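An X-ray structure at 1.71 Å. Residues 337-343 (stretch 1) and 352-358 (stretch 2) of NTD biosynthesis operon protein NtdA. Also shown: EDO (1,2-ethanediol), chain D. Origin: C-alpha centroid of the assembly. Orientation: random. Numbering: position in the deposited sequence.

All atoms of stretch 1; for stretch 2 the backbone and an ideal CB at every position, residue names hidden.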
ATOM      1  N   GLY A 337       9.591   1.981  45.124  1.00 31.76           N
ATOM      2  CA  GLY A 337       9.077   0.704  44.669  1.00 25.93           C
ATOM      3  C   GLY A 337       7.645   0.718  44.164  1.00 29.05           C
ATOM      4  O   GLY A 337       7.026  -0.337  44.042  1.00 28.78           O
ATOM      5  N   TYR A 338       7.106   1.897  43.858  1.00 23.02           N
ATOM      6  CA  TYR A 338       5.719   1.965  43.384  1.00 20.83           C
ATOM      7  C   TYR A 338       5.591   1.688  41.882  1.00 25.55           C
ATOM      8  O   TYR A 338       4.584   1.156  41.431  1.00 25.17           O
ATOM      9  CB  TYR A 338       5.075   3.310  43.719  1.00 22.04           C
ATOM     10  CG  TYR A 338       5.168   3.696  45.183  1.00 30.75           C
ATOM     11  CD1 TYR A 338       5.270   5.030  45.563  1.00 40.63           C
ATOM     12  CD2 TYR A 338       5.137   2.729  46.182  1.00 39.16           C
ATOM     13  CE1 TYR A 338       5.354   5.390  46.898  1.00 48.85           C
ATOM     14  CE2 TYR A 338       5.224   3.076  47.517  1.00 40.29           C
ATOM     15  CZ  TYR A 338       5.330   4.407  47.868  1.00 54.69           C
ATOM     16  OH  TYR A 338       5.412   4.752  49.198  1.00 64.68           O
ATOM     17  N   ILE A 339       6.602   2.069  41.106  1.00 21.63           N
ATOM     18  CA  ILE A 339       6.587   1.808  39.668  1.00 20.62           C
ATOM     19  C   ILE A 339       7.955   1.338  39.208  1.00 18.59           C
ATOM     20  O   ILE A 339       8.936   1.442  39.951  1.00 20.03           O
ATOM     21  CB  ILE A 339       6.206   3.066  38.853  1.00 20.61           C
ATOM     22  CG1 ILE A 339       7.287   4.142  38.984  1.00 17.18           C
ATOM     23  CG2 ILE A 339       4.834   3.599  39.266  1.00 18.57           C
ATOM     24  CD1 ILE A 339       7.063   5.359  38.066  1.00 21.28           C
ATOM     25  N   GLU A 340       8.030   0.812  37.987  1.00 18.05           N
ATOM     26  CA  GLU A 340       9.325   0.621  37.341  1.00 21.38           C
ATOM     27  C   GLU A 340       9.433   1.621  36.197  1.00 19.18           C
ATOM     28  O   GLU A 340       8.487   1.799  35.445  1.00 17.72           O
ATOM     29  CB  GLU A 340       9.464  -0.786  36.771  1.00 18.03           C
ATOM     30  CG  GLU A 340       9.670  -1.887  37.802  1.00 28.32           C
ATOM     31  CD  GLU A 340       9.839  -3.256  37.140  1.00 43.12           C
ATOM     32  OE1 GLU A 340      10.690  -3.374  36.228  1.00 36.54           O
ATOM     33  OE2 GLU A 340       9.109  -4.202  37.516  1.00 53.71           O
ATOM     34  N   LEU A 341      10.582   2.276  36.078  1.00 17.58           N
ATOM     35  CA  LEU A 341      10.826   3.188  34.965  1.00 13.68           C
ATOM     36  C   LEU A 341      11.788   2.517  34.000  1.00 15.57           C
ATOM     37  O   LEU A 341      12.632   1.717  34.414  1.00 17.23           O
ATOM     38  CB  LEU A 341      11.470   4.486  35.476  1.00 14.65           C
ATOM     39  CG  LEU A 341      10.551   5.433  36.244  1.00 15.82           C
ATOM     40  CD1 LEU A 341      11.361   6.437  37.077  1.00 18.42           C
ATOM     41  CD2 LEU A 341       9.599   6.177  35.286  1.00 16.96           C
ATOM     42  N   PRO A 342      11.709   2.874  32.710  1.00 14.59           N
ATOM     43  CA  PRO A 342      12.732   2.316  31.820  1.00 13.80           C
ATOM     44  C   PRO A 342      14.105   2.905  32.121  1.00 18.03           C
ATOM     45  O   PRO A 342      14.210   3.964  32.743  1.00 15.45           O
ATOM     46  CB  PRO A 342      12.261   2.734  30.423  1.00 13.62           C
ATOM     47  CG  PRO A 342      11.460   4.005  30.661  1.00 21.15           C
ATOM     48  CD  PRO A 342      10.824   3.845  32.036  1.00 15.87           C
ATOM     49  N   GLU A 343      15.147   2.192  31.716  1.00 18.13           N
ATOM     50  CA  GLU A 343      16.514   2.662  31.887  1.00 20.19           C
ATOM     51  C   GLU A 343      16.846   3.705  30.825  1.00 15.87           C
ATOM     52  O   GLU A 343      16.466   3.566  29.659  1.00 17.80           O
ATOM     53  CB  GLU A 343      17.455   1.466  31.762  1.00 19.80           C
ATOM     54  CG  GLU A 343      18.930   1.785  31.892  1.00 38.99           C
ATOM     55  CD  GLU A 343      19.784   0.531  31.786  1.00 59.16           C
ATOM     56  OE1 GLU A 343      19.259  -0.567  32.075  1.00 55.71           O
ATOM     57  OE2 GLU A 343      20.971   0.640  31.409  1.00 68.45           O
ATOM     58  N   UNK A 352       7.686   4.532  22.126  1.00 10.58           N
ATOM     59  CA  UNK A 352       6.692   4.499  23.193  1.00 12.79           C
ATOM     60  C   UNK A 352       7.444   4.526  24.510  1.00 13.22           C
ATOM     61  O   UNK A 352       8.608   4.127  24.558  1.00 15.52           O
ATOM     62  CB  UNK A 352       5.788   3.269  23.091  1.00 12.79           C
ATOM     63  N   UNK A 353       6.790   4.998  25.573  1.00 12.65           N
ATOM     64  CA  UNK A 353       7.448   5.151  26.873  1.00 12.09           C
ATOM     65  C   UNK A 353       6.719   4.307  27.904  1.00 13.94           C
ATOM     66  O   UNK A 353       5.663   4.711  28.410  1.00 13.95           O
ATOM     67  CB  UNK A 353       7.484   6.618  27.306  1.00 12.09           C
ATOM     68  N   UNK A 354       7.266   3.127  28.208  1.00 11.51           N
ATOM     69  CA  UNK A 354       6.572   2.219  29.131  1.00 11.97           C
ATOM     70  C   UNK A 354       7.072   2.320  30.556  1.00 13.53           C
ATOM     71  O   UNK A 354       8.291   2.295  30.811  1.00 15.58           O
ATOM     72  CB  UNK A 354       6.719   0.774  28.651  1.00 11.97           C
ATOM     73  N   UNK A 355       6.134   2.444  31.490  1.00 14.43           N
ATOM     74  CA  UNK A 355       6.460   2.229  32.894  1.00 14.33           C
ATOM     75  C   UNK A 355       5.745   0.956  33.309  1.00 16.12           C
ATOM     76  O   UNK A 355       4.921   0.432  32.561  1.00 14.23           O
ATOM     77  CB  UNK A 355       6.056   3.418  33.768  1.00 14.33           C
ATOM     78  N   UNK A 356       6.066   0.418  34.478  1.00 12.75           N
ATOM     79  CA  UNK A 356       5.270  -0.705  34.984  1.00 15.16           C
ATOM     80  C   UNK A 356       4.657  -0.311  36.316  1.00 18.24           C
ATOM     81  O   UNK A 356       5.322   0.320  37.142  1.00 19.80           O
ATOM     82  CB  UNK A 356       6.120  -1.968  35.132  1.00 15.16           C
ATOM     83  N   UNK A 357       3.381  -0.646  36.495  1.00 17.49           N
ATOM     84  CA  UNK A 357       2.683  -0.381  37.750  1.00 16.49           C
ATOM     85  C   UNK A 357       2.206  -1.728  38.280  1.00 21.96           C
ATOM     86  O   UNK A 357       2.351  -2.741  37.598  1.00 19.55           O
ATOM     87  CB  UNK A 357       1.520   0.595  37.562  1.00 16.49           C
ATOM     88  N   UNK A 358       1.638  -1.760  39.480  1.00 19.96           N
ATOM     89  CA  UNK A 358       1.103  -3.019  39.996  1.00 22.53           C
ATOM     90  C   UNK A 358      -0.043  -3.540  39.126  1.00 17.98           C
ATOM     91  O   UNK A 358      -0.917  -2.778  38.690  1.00 19.32           O
ATOM     92  CB  UNK A 358       0.624  -2.837  41.438  1.00 22.53           C
TER
HETATM   93  C1  EDO D 502       9.814  -0.200  32.716  1.00 18.18           C
HETATM   94  O1  EDO D 502       9.917   0.111  31.327  1.00 18.74           O
HETATM   95  C2  EDO D 502      10.505  -1.546  32.956  1.00 21.49           C
HETATM   96  O2  EDO D 502      11.882  -1.425  32.595  1.00 25.88           O

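Stretch 2 runs roughly antiparallel to stretch 1, their end-to-end directions 155° apart, and the two are joined by a single bridge, so most of what the backbone reveals concerns the positions near it.

Position 352 has nothing of stretch 1 within 5.5 Å of its ideal CB, and stretch 1 cannot choose its side chain. It is Leu352, which makes no contact here.

At 353 the CA-to-CB bond points sideways and the ideal CB touches nothing. A small residue would leave the apolar surface of Leu341 and Pro342 unmet; a long apolar or aromatic one could reach it. The deposited Phe353, with chi1 t, brings its ring close: CE1 lies 3.5 Å from Pro342 CG, and Leu341 CD2 sits at the ring edge, 4.4 Å from CZ.

At 354 the CB again finds no neighbour, while the backbone carbonyl is engaged, accepting a hydrogen bond from O1 of the ethanediol to O of this residue (2.8 Å). Phi of -97° and psi of 131° suit many residues in extended chain. Pro354 is found; its O also packs 3.2 Å from Pro342 CD, and having no N-H it can donate no backbone hydrogen bond.

Position 355 places its ideal CB 3.4 Å from Glu340 O, 4.7 Å from Leu341 CD2 and 4.8 Å from Ile339 CD1. With two aliphatic side chains at hand, valine, isoleucine or leucine would all be reasonable. Ile355, with chi1 p, sets its CG2 3.8 Å from Leu341 CD2.

Position 356 is the partner of Glu340, the CA atoms 4.9 Å apart. Two backbone hydrogen bonds close the pair: Glu340 N to O of 356 (2.9 Å) and N of 356 to Glu340 O (3.0 Å), both at 160°. The ideal CB lies 3.9 Å from Glu340 CB, so the side chains start out as neighbours, and the carboxylate invites a lysine or arginine, though a polar donor could also serve. Lys356 answers with a salt bridge, NZ to Glu340 OE2 at 3.3 Å; the hydrogen bond within it is weak. Its aliphatic portion also borders the ethanediol, CD 3.5 Å from C2.

At 357 the nearest atom to the ideal CB is Ile339 CG2, at 4.8 Å, which favours a modest apolar side chain, branched or not. Val357 brings CG1 to 4.0 Å from Ile339 CG2.

At 358 the CB meets nothing, so many residues would fit. Arg358 joins stretch 1 through its backbone: a water accepts from its N (3.0 Å) and donates to Tyr338 O (2.8 Å).

Stretch 2 (352-358) LFPIKVR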
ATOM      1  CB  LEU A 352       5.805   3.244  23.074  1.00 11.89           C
ATOM      2  CG  LEU A 352       4.821   3.307  21.889  1.00 12.56           C
ATOM      3  CD1 LEU A 352       4.490   1.913  21.298  1.00 16.92           C
ATOM      4  CD2 LEU A 352       3.533   4.039  22.276  1.00 16.59           C
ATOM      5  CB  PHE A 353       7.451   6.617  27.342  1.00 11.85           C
ATOM      6  CG  PHE A 353       8.235   6.817  28.607  1.00 12.05           C
ATOM      7  CD1 PHE A 353       9.607   7.047  28.547  1.00 13.41           C
ATOM      8  CD2 PHE A 353       7.617   6.713  29.861  1.00 11.97           C
ATOM      9  CE1 PHE A 353      10.363   7.185  29.713  1.00 13.09           C
ATOM     10  CE2 PHE A 353       8.366   6.864  31.036  1.00 12.37           C
ATOM     11  CZ  PHE A 353       9.747   7.089  30.954  1.00 13.19           C
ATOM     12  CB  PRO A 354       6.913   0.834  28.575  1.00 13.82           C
ATOM     13  CG  PRO A 354       8.279   1.010  27.963  1.00 17.32           C
ATOM     14  CD  PRO A 354       8.365   2.463  27.482  1.00 15.10           C
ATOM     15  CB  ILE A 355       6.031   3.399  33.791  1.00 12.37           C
ATOM     16  CG1 ILE A 355       4.510   3.511  33.852  1.00 14.94           C
ATOM     17  CG2 ILE A 355       6.639   4.731  33.300  1.00 12.71           C
ATOM     18  CD1 ILE A 355       4.023   4.600  34.817  1.00 18.30           C
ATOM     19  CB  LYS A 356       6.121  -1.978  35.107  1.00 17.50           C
ATOM     20  CG  LYS A 356       6.590  -2.552  33.762  1.00 18.01           C
ATOM     21  CD  LYS A 356       7.762  -3.547  33.925  1.00 25.13           C
ATOM     22  CE  LYS A 356       7.347  -4.864  34.524  1.00 35.03           C
ATOM     23  NZ  LYS A 356       8.542  -5.779  34.716  1.00 24.64           N
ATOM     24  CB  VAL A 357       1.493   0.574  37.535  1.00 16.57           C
ATOM     25  CG1 VAL A 357       1.987   1.921  36.959  1.00 16.41           C
ATOM     26  CG2 VAL A 357       0.490  -0.045  36.590  1.00 18.09           C
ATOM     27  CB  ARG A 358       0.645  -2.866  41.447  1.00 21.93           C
ATOM     28  CG  ARG A 358       1.783  -2.789  42.457  1.00 37.96           C
ATOM     29  CD  ARG A 358       1.234  -2.503  43.850  1.00 45.45           C
ATOM     30  NE  ARG A 358      -0.118  -3.040  44.002  1.00 58.22           N
ATOM     31  CZ  ARG A 358      -0.389  -4.264  44.442  1.00 53.76           C
ATOM     32  NH1 ARG A 358       0.602  -5.078  44.780  1.00 65.01           N
ATOM     33  NH2 ARG A 358      -1.649  -4.674  44.543  1.00 57.65           N
TER
HETATM   34  O   HOH W   1       1.812   0.796  40.996  1.00 31.24           O
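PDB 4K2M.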